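Local coordinates for COG1633: Uncharacterized conserved protein (Magnetospirillum magnetotacticum, PDB 2OH3) that is of uncertain function but binds zinc and belongs to the rubrerythrin family of metal proteins built on a four-helix bundle, at the interface of chains A and B. Numbering follows the deposited sequence. Chains: chain A/B, COG1633: Uncharacterized conserved protein.

Contacts 1 and 2 are neighbouring patches of the same two-fold interface between identical chains, their C-alpha centres about 20 Å apart. The 3-10 helix 71-73 and helix 6-33 serve both. In contact 1 B:Trp72 inserts among apolar and polar groups of chain A, A:Met30 of helix 6-33 among them; in contact 2 the chain A copy, with A:Trp72 beside B:Glu26, docks on helix 6-33 of chain B through hydrogen bonds from its serine, and A:Arg75 just beyond it adds a salt bridge. Each patch recurs with the chains exchanged. Such reciprocal use suggests a dimer, although the structure alone does not prove one in solution.

Contact 1: the interface of chains A and B. Residues chain A 30, 79, 85, 89, 91; chain B 72-73.
The indole of B:Trp72 is inserted into a socket of chain A, where it hides 96 Å² of its surface, the main burial of this patch. Its six-membered ring is the tightly packed part. A:Leu91 lays one branch over a face of that ring, its CD1 methyl 3.6 Å from the ring centroid in a CH-pi contact and shifted toward the rim. A:Met30, a selenomethionine, points against the indole and reaches the far end of its six-membered ring, with SE 3.7 Å from B:Trp72 CZ2; its terminal methyl is modelled too close to be trusted. At the root of the side chain, the pyrrolidine of A:Pro79 crosses at about a right angle, CG lying 3.9 Å from B:Trp72 CB.

The pyrrole end has close polar contact but no hydrogen bond from the indole N-H. The carboxylate of A:Glu85 lies at the indole edge, the two planes only 15° apart, and its CD is 3.6 Å from B:Trp72 CD1. Although OE2 is near the indole nitrogen, the N-H points elsewhere. With CG opposite the backbone N (chi1 -156°) and a bend at chi2 (71°), the A:Glu85 chain folds so that OE2 also sits 3.2 Å above the imidazole plane of A:His89. The same histidine helps hold the glutamate backbone from within chain A: ND1 donates to the carbonyl O of A:Glu85 at 2.9 Å, on a lone pair of that oxygen, which is tilted from the ring plane. The loose side begins at B:Gln73, which adds only a distant brush, its CG 4.0 Å from A:Glu85 CD. The stretch joining A:Glu85 to A:His89 appears to be missing from the model, which suggests mobility on this side.

In the fold, the socket is assembled from the C-terminal part of helix 6-33, the long connection between helices 37-61 and 94-118, and its 3-10 helix 90-92; the tryptophan comes from the corresponding connection of the partner.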
# COMPACT_ATOMS: atom_id res chain seq x y z
N MSE A 30 12.04 10.44 6.97
CA MSE A 30 12.50 9.64 8.09
C MSE A 30 14.01 9.68 8.25
O MSE A 30 14.50 9.72 9.39
CB MSE A 30 12.07 8.21 7.94
CG MSE A 30 10.78 7.96 8.60
SE MSE A 30 10.63 6.11 8.84
CE MSE A 30 10.41 5.81 7.00
N PRO A 79 6.74 -3.50 4.05
CA PRO A 79 8.05 -3.93 4.57
C PRO A 79 7.89 -5.00 5.66
O PRO A 79 6.77 -5.30 6.04
CB PRO A 79 8.63 -2.64 5.14
CG PRO A 79 7.43 -1.84 5.57
CD PRO A 79 6.36 -2.16 4.55
N GLU A 85 5.36 -2.21 14.65
CA GLU A 85 5.79 -0.92 14.56
C GLU A 85 6.75 -0.62 15.72
O GLU A 85 7.90 -0.23 15.51
CB GLU A 85 4.73 0.20 14.44
CG GLU A 85 5.24 1.49 13.78
CD GLU A 85 5.48 1.37 12.27
OE1 GLU A 85 4.70 0.65 11.59
OE2 GLU A 85 6.43 2.01 11.77
N HIS A 89 11.78 2.66 15.09
CA HIS A 89 11.45 1.72 14.01
C HIS A 89 12.58 1.26 13.06
O HIS A 89 13.62 1.89 12.89
CB HIS A 89 10.27 2.22 13.16
CG HIS A 89 9.61 1.13 12.35
ND1 HIS A 89 9.10 -0.02 12.93
CD2 HIS A 89 9.40 1.01 11.02
CE1 HIS A 89 8.60 -0.80 11.99
NE2 HIS A 89 8.76 -0.19 10.82
N LEU A 91 12.64 0.77 9.71
CA LEU A 91 12.88 1.57 8.51
C LEU A 91 13.56 2.90 8.78
O LEU A 91 14.00 3.55 7.83
CB LEU A 91 11.59 1.81 7.74
CG LEU A 91 11.07 0.67 6.85
CD1 LEU A 91 9.90 1.18 6.03
CD2 LEU A 91 12.16 0.17 5.92
N TRP B 72 3.14 2.50 6.03
CA TRP B 72 3.15 1.16 6.63
C TRP B 72 2.38 1.14 7.94
O TRP B 72 1.98 0.08 8.37
CB TRP B 72 4.57 0.58 6.81
CG TRP B 72 5.51 1.53 7.41
CD1 TRP B 72 5.75 1.76 8.75
CD2 TRP B 72 6.31 2.45 6.70
NE1 TRP B 72 6.67 2.78 8.89
CE2 TRP B 72 7.02 3.21 7.64
CE3 TRP B 72 6.47 2.71 5.34
CZ2 TRP B 72 7.89 4.20 7.25
CZ3 TRP B 72 7.33 3.69 4.96
CH2 TRP B 72 8.03 4.42 5.89
N GLN B 73 2.10 2.29 8.54
CA GLN B 73 1.28 2.31 9.76
C GLN B 73 -0.20 2.03 9.54
O GLN B 73 -0.93 1.83 10.50
CB GLN B 73 1.42 3.65 10.49
CG GLN B 73 2.86 4.01 10.79
CD GLN B 73 2.99 5.25 11.64
OE1 GLN B 73 3.28 6.32 11.13
NE2 GLN B 73 2.80 5.10 12.94

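Contact 2: the interface of chains A and B. Residues chain A 69-72, 75; chain B 19, 22-23, 26.
B:Glu26 on helix 6-33 faces A:Ser71 at the start of the 3-10 helix 71-73 and, with 71 Å² hidden, is the most buried residue of this polar patch. Its extended chain brings both carboxylate oxygens to the serine. A:Ser71 N donates to OE2 at 2.8 Å from above the carboxylate plane, while the hydroxyl OG donates to OE1 at 2.6 Å from the syn side; chi1 of 52° sets OG between the backbone N and carbonyl carbon, facing that oxygen. OE1 also accepts from B:Arg23 NE at 3.0 Å, in the guanidinium plane, so one arginine of its own helix steadies the glutamate. A:Met70 SE slides past the CG methylene, while the A:Trp72 ring passes the carboxylate, the planes 69° apart and CZ3 3.6 Å from B:Glu26 CD. Replacing B:Glu26 by alanine is likely to leave A:Ser71 N and OG without their acceptor and B:Arg23 NE without its carboxylate.

A:Arg75 provides the second anchor. Stretched from CG to NE, it meets B:Glu19 end-on, with guanidinium and carboxylate nearly coplanar (9°). NH1 bonds B:Glu19 OE2 at 2.8 Å and NH2 bonds B:Glu19 OE1 at 3.0 Å, each donating to the syn lone pair of its oxygen, a two-point salt bridge that fixes the rotation of both groups. B:Arg23 lies over one face of this guanidinium; its NH1 bonds B:Glu22 OE1 at 3.3 Å and, weakly, B:Glu19 OE1, and the surrounding carboxylates probably balance the paired arginines. B:Glu22 joins indirectly: water 1, in the plane of the A:Arg75 guanidinium, lies 2.9 Å from NH2 and links it to B:Glu22 OE1.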
# COMPACT_ATOMS: atom_id res chain seq x y z
N LEU A 69 -6.19 1.10 -12.33
CA LEU A 69 -5.49 -0.08 -11.85
C LEU A 69 -5.85 -0.37 -10.40
O LEU A 69 -6.24 0.54 -9.66
CB LEU A 69 -3.98 0.17 -11.88
CG LEU A 69 -3.36 0.49 -13.22
CD1 LEU A 69 -1.86 0.46 -13.02
CD2 LEU A 69 -3.79 -0.50 -14.27
N MSE A 70 -5.70 -1.62 -10.01
CA MSE A 70 -5.88 -2.03 -8.62
C MSE A 70 -4.60 -1.77 -7.85
O MSE A 70 -3.51 -1.89 -8.39
CB MSE A 70 -6.24 -3.50 -8.56
CG MSE A 70 -7.49 -3.88 -9.36
SE MSE A 70 -9.13 -3.13 -8.68
CE MSE A 70 -9.23 -1.52 -9.60
N SER A 71 -4.73 -1.40 -6.57
CA SER A 71 -3.60 -1.05 -5.72
C SER A 71 -2.45 -2.05 -5.77
O SER A 71 -1.29 -1.63 -5.77
CB SER A 71 -4.07 -0.87 -4.28
OG SER A 71 -4.82 -1.98 -3.83
N TRP A 72 -2.74 -3.35 -5.80
CA TRP A 72 -1.67 -4.36 -5.79
C TRP A 72 -0.89 -4.35 -7.09
O TRP A 72 0.23 -4.83 -7.11
CB TRP A 72 -2.16 -5.78 -5.43
CG TRP A 72 -3.36 -6.17 -6.18
CD1 TRP A 72 -3.43 -6.77 -7.42
CD2 TRP A 72 -4.69 -5.94 -5.77
NE1 TRP A 72 -4.75 -6.93 -7.79
CE2 TRP A 72 -5.54 -6.42 -6.79
CE3 TRP A 72 -5.25 -5.36 -4.64
CZ2 TRP A 72 -6.90 -6.34 -6.69
CZ3 TRP A 72 -6.59 -5.28 -4.54
CH2 TRP A 72 -7.41 -5.76 -5.54
N ARG A 75 1.46 -0.60 -5.97
CA ARG A 75 2.00 -0.24 -4.64
C ARG A 75 3.31 -0.97 -4.32
O ARG A 75 3.47 -2.15 -4.62
CB ARG A 75 1.00 -0.54 -3.54
CG ARG A 75 -0.08 0.47 -3.38
CD ARG A 75 -0.92 0.12 -2.20
NE ARG A 75 -1.81 1.21 -1.86
CZ ARG A 75 -2.55 1.24 -0.77
NH1 ARG A 75 -2.60 0.20 0.02
NH2 ARG A 75 -3.33 2.28 -0.52
N GLU B 19 -8.23 3.92 4.23
CA GLU B 19 -7.67 2.77 3.57
C GLU B 19 -8.76 1.71 3.36
O GLU B 19 -8.91 1.25 2.25
CB GLU B 19 -6.47 2.21 4.35
CG GLU B 19 -5.95 0.87 3.81
CD GLU B 19 -5.10 0.98 2.54
OE1 GLU B 19 -5.01 2.06 1.93
OE2 GLU B 19 -4.47 -0.03 2.14
N GLU B 22 -11.24 2.49 0.44
CA GLU B 22 -10.63 2.28 -0.87
C GLU B 22 -10.45 0.83 -1.22
O GLU B 22 -10.65 0.44 -2.36
CB GLU B 22 -9.23 2.90 -0.93
CG GLU B 22 -9.22 4.38 -1.04
CD GLU B 22 -7.82 4.95 -0.87
OE1 GLU B 22 -6.83 4.21 -1.19
OE2 GLU B 22 -7.75 6.14 -0.46
N ARG B 23 -10.00 0.03 -0.26
CA ARG B 23 -9.69 -1.37 -0.54
C ARG B 23 -10.95 -2.21 -0.79
O ARG B 23 -10.97 -3.11 -1.63
CB ARG B 23 -8.94 -2.00 0.61
CG ARG B 23 -7.53 -1.44 0.91
CD ARG B 23 -6.47 -1.83 -0.08
NE ARG B 23 -6.66 -1.21 -1.38
CZ ARG B 23 -6.61 0.09 -1.66
NH1 ARG B 23 -6.33 1.00 -0.75
NH2 ARG B 23 -6.82 0.48 -2.90
N GLU B 26 -12.58 -1.39 -4.17
CA GLU B 26 -11.77 -2.13 -5.13
C GLU B 26 -12.16 -3.61 -5.19
O GLU B 26 -12.39 -4.15 -6.27
CB GLU B 26 -10.30 -1.89 -4.73
CG GLU B 26 -9.27 -2.48 -5.53
CD GLU B 26 -7.89 -1.93 -5.12
OE1 GLU B 26 -7.35 -2.39 -4.09
OE2 GLU B 26 -7.36 -1.01 -5.81
O HOH W 1 -3.82 4.61 -2.11